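Local coordinates for TETR family transcriptional repressor LFRR (Mycobacterium smegmatis, PDB 2V57), which represses transcription of the lfrRA efflux-pump operon by binding directly to the lfrR-lfrA promoter region through a TetR-type helix-turn-helix, at the interface of chains A and B. Numbering follows the deposited sequence. Chains: chain A/B, TETR family transcriptional repressor LFRR.

Contact 1: the interface of chains A and B. Residues chain A 186-188; chain B 85, 136, 138.
A:Thr186 and B:Thr138 join the C-terminal tail of one subunit to a loop of the other. The amide N of B:Thr138 donates a hydrogen bond of 2.9 Å to the carbonyl O of A:Thr186. The N-H meets that oxygen in the carbonyl plane, at a C=O...N angle of 155°. The bond is fairly straight, 153° at the hydrogen. OG1 of B:Thr138 lies between its own backbone N and carbonyl carbon (chi1 65°), which turns the hydroxyl toward the same oxygen; at 3.4 Å from OG1 to A:Thr186 O this second bond is weak. The other branch, the methyl CG2 of B:Thr138, is anti to the carbonyl carbon and lies 3.9 Å from CA of A:Pro188. The side chains of A:Thr186 and B:Thr138 cross at about a right angle, with CB and CG2 of A:Thr186 beside the hydroxyl oxygen.

This threonine pair, with the neighbouring carbonyl of B:Ala136, is the close-fitting part. CD2 of A:Leu187 comes within 3.3 Å of B:Ala136 O, while the ring of A:Pro188 stands farther from that oxygen, its CD at 3.8 Å. Toward helix 85-97 the fit is looser: CG2 of B:Val85 stays 4.3 Å from CD of A:Pro188, so the first residue of that helix flanks the ring at a distance. The whole patch hides 161 Å² of protein surface, of which B:Thr138 gives 57 Å², a modest area in keeping with a peripheral contact. By pinning the tail that follows helix 169-182 to the partner's loop, the site probably steadies the chain end and adds a directional polar tie to the dimer.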
# COMPACT_ATOMS: atom_id res chain seq x y z
N THR A 186 -19.20 6.39 12.40
CA THR A 186 -20.48 5.84 12.80
C THR A 186 -21.56 6.67 12.13
O THR A 186 -21.68 7.86 12.39
CB THR A 186 -20.67 5.89 14.33
OG1 THR A 186 -19.60 5.17 14.95
CG2 THR A 186 -22.00 5.25 14.74
N LEU A 187 -22.31 6.04 11.23
CA LEU A 187 -23.36 6.74 10.51
C LEU A 187 -24.58 6.99 11.39
O LEU A 187 -24.86 6.21 12.30
CB LEU A 187 -23.78 5.94 9.27
CG LEU A 187 -22.70 5.78 8.21
CD1 LEU A 187 -23.22 4.95 7.05
CD2 LEU A 187 -22.23 7.14 7.73
N PRO A 188 -25.29 8.10 11.13
CA PRO A 188 -26.56 8.38 11.80
C PRO A 188 -27.59 7.30 11.49
O PRO A 188 -28.04 6.61 12.41
CB PRO A 188 -27.01 9.70 11.18
CG PRO A 188 -25.80 10.29 10.59
CD PRO A 188 -24.89 9.17 10.21
N VAL B 85 -25.56 11.89 3.92
CA VAL B 85 -24.12 11.72 4.05
C VAL B 85 -23.66 10.31 3.69
O VAL B 85 -22.53 10.11 3.23
CB VAL B 85 -23.62 12.08 5.47
CG1 VAL B 85 -23.83 13.57 5.76
CG2 VAL B 85 -24.31 11.21 6.50
N ALA B 136 -19.55 12.76 8.23
CA ALA B 136 -20.52 11.68 8.10
C ALA B 136 -20.56 10.85 9.38
O ALA B 136 -21.24 9.81 9.44
CB ALA B 136 -20.19 10.79 6.92
N THR B 138 -20.95 10.41 13.68
CA THR B 138 -21.60 10.93 14.87
C THR B 138 -20.65 10.94 16.07
O THR B 138 -20.96 11.52 17.11
CB THR B 138 -22.87 10.13 15.23
OG1 THR B 138 -22.50 8.79 15.59
CG2 THR B 138 -23.86 10.08 14.06

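Contact 2: the interface of chains A and B. Residues chain A 154-155, 157-159, 161-162; chain B 107, 147, 150-151, 154.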
# COMPACT_ATOMS: atom_id res chain seq x y z
N ALA A 154 -4.97 -4.33 5.68
CA ALA A 154 -5.16 -2.91 5.37
C ALA A 154 -4.96 -2.07 6.63
O ALA A 154 -4.32 -1.02 6.59
CB ALA A 154 -6.52 -2.66 4.76
N LEU A 155 -5.53 -2.52 7.74
CA LEU A 155 -5.36 -1.81 9.00
C LEU A 155 -3.90 -1.90 9.45
O LEU A 155 -3.37 -0.94 10.01
CB LEU A 155 -6.32 -2.32 10.07
CG LEU A 155 -7.80 -2.11 9.75
CD1 LEU A 155 -8.67 -2.72 10.84
CD2 LEU A 155 -8.13 -0.64 9.55
N GLN A 157 -1.36 -2.00 7.42
CA GLN A 157 -0.72 -0.99 6.58
C GLN A 157 -0.82 0.42 7.12
O GLN A 157 0.18 1.16 7.16
CB GLN A 157 -1.27 -1.00 5.15
CG GLN A 157 -0.59 0.05 4.32
CD GLN A 157 -1.16 0.17 2.92
OE1 GLN A 157 -1.69 1.22 2.54
NE2 GLN A 157 -1.04 -0.89 2.16
N ALA A 158 -2.02 0.82 7.54
CA ALA A 158 -2.18 2.13 8.16
C ALA A 158 -1.31 2.21 9.41
O ALA A 158 -0.75 3.27 9.72
CB ALA A 158 -3.65 2.37 8.51
N GLY A 159 -1.21 1.09 10.14
CA GLY A 159 -0.38 1.01 11.33
C GLY A 159 1.11 1.25 11.06
O GLY A 159 1.78 2.00 11.77
N GLU A 161 2.32 2.94 8.61
CA GLU A 161 2.48 4.35 8.27
C GLU A 161 2.46 5.23 9.53
O GLU A 161 3.23 6.19 9.63
CB GLU A 161 1.41 4.78 7.27
CG GLU A 161 1.62 4.10 5.92
CD GLU A 161 0.33 3.96 5.12
OE1 GLU A 161 -0.14 2.83 4.96
OE2 GLU A 161 -0.22 4.99 4.68
N ALA A 162 1.60 4.89 10.49
CA ALA A 162 1.53 5.64 11.74
C ALA A 162 2.81 5.48 12.54
O ALA A 162 3.32 6.44 13.11
CB ALA A 162 0.31 5.22 12.56
N TYR B 107 0.67 5.03 -5.04
CA TYR B 107 0.37 5.45 -3.67
C TYR B 107 1.60 5.77 -2.81
O TYR B 107 1.68 6.84 -2.22
CB TYR B 107 -0.51 4.42 -2.96
CG TYR B 107 -0.92 4.86 -1.57
CD1 TYR B 107 -1.91 5.83 -1.38
CD2 TYR B 107 -0.33 4.31 -0.45
CE1 TYR B 107 -2.28 6.25 -0.11
CE2 TYR B 107 -0.70 4.71 0.83
CZ TYR B 107 -1.67 5.68 0.99
OH TYR B 107 -2.04 6.07 2.27
N TRP B 147 -5.14 8.98 11.05
CA TRP B 147 -5.61 7.58 11.08
C TRP B 147 -6.71 7.35 10.06
O TRP B 147 -6.66 6.40 9.29
CB TRP B 147 -6.12 7.17 12.46
CG TRP B 147 -6.45 5.67 12.53
CD1 TRP B 147 -7.69 5.10 12.69
CD2 TRP B 147 -5.52 4.59 12.41
NE1 TRP B 147 -7.58 3.72 12.69
CE2 TRP B 147 -6.26 3.39 12.51
CE3 TRP B 147 -4.13 4.52 12.21
CZ2 TRP B 147 -5.66 2.13 12.43
CZ3 TRP B 147 -3.53 3.27 12.13
CH2 TRP B 147 -4.30 2.09 12.24
N ARG B 150 -5.43 7.39 6.44
CA ARG B 150 -4.67 6.18 6.12
C ARG B 150 -5.51 4.93 6.01
O ARG B 150 -5.25 4.08 5.16
CB ARG B 150 -3.57 5.97 7.13
CG ARG B 150 -2.38 6.83 6.84
CD ARG B 150 -1.69 7.26 8.09
NE ARG B 150 -0.49 7.98 7.72
CZ ARG B 150 0.26 8.66 8.56
NH1 ARG B 150 -0.10 8.74 9.84
NH2 ARG B 150 1.35 9.28 8.12
N VAL B 151 -6.51 4.79 6.87
CA VAL B 151 -7.41 3.66 6.79
C VAL B 151 -8.25 3.75 5.51
O VAL B 151 -8.43 2.76 4.83
CB VAL B 151 -8.30 3.54 8.05
CG1 VAL B 151 -9.41 2.50 7.85
CG2 VAL B 151 -7.43 3.18 9.27
N ALA B 154 -6.04 2.67 2.73
CA ALA B 154 -5.69 1.26 2.81
C ALA B 154 -6.86 0.39 2.36
O ALA B 154 -6.68 -0.61 1.64
CB ALA B 154 -5.22 0.88 4.21
O HOH W 1 -2.97 3.59 3.97
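In A:Glu161, CG lies anti to the carbonyl carbon (chi1 -68°) and the chain runs on extended, carrying the carboxylate to B:Tyr107, whose ring carbon CG is anti to its backbone N (chi1 -176°). The two side chains reach each other tip to tip: the phenol OH of B:Tyr107 donates to OE2 of A:Glu161 over 3.2 Å. It meets the syn side of that oxygen, 18° out of the carboxylate plane, while OE2 lies at the edge of the ring, in its plane.

A water bridges the same groups, 2.6 Å from the main-chain O of B:Arg150 and 3.0 Å from OE1 of A:Gln157. It also touches both carboxylate oxygens and the phenol OH, tying both chains into one polar cluster. B:Arg150, bent at chi2, runs antiparallel alongside A:Glu161 and forms no salt bridge with it. NE of B:Arg150 stays 4.3 Å from OE2 of A:Glu161, and the main-chain O of A:Glu161 lies above one guanidinium face, toward its rim; the opposite charges may still attract through space.

Away from this cluster the contact is apolar. The methyl CB of A:Ala158 sits 3.7 Å from CZ3 of B:Trp147 and also packs on CB of B:Arg150 and CG2 of B:Val151. The indole presents its edge to CA of A:Gly159, while CG2 of B:Val151, from the same chain, lies over one face near its rim. CD2 of A:Leu155 lies 3.8 Å from CG1 of B:Val151, and the small A:Ala154 and B:Ala154 let the backbones come close. Apart from B:Tyr107, the residues come from helix 147-164 of each chain; its two copies pack at the dimer centre, within the C-terminal regulatory domains that pair TetR repressors.

The centres of contact 1 and contact 2 lie about 21 Å apart on one two-fold symmetric interface, and each recurs, in essence, with the chains exchanged. They share no residue. Contact 2 is the central one, built mainly on helix 147-164 of both chains, and hides 378 Å²; contact 1 is a rim contact of tail and loop, hiding 161 Å². On chain A, helix 169-182 lies in sequence between the two sets of residues. Together the contacts join the chains at centre and edge, consistent with the dimer typical of TetR repressors, which pairs two DNA-binding helix-turn-helix motifs.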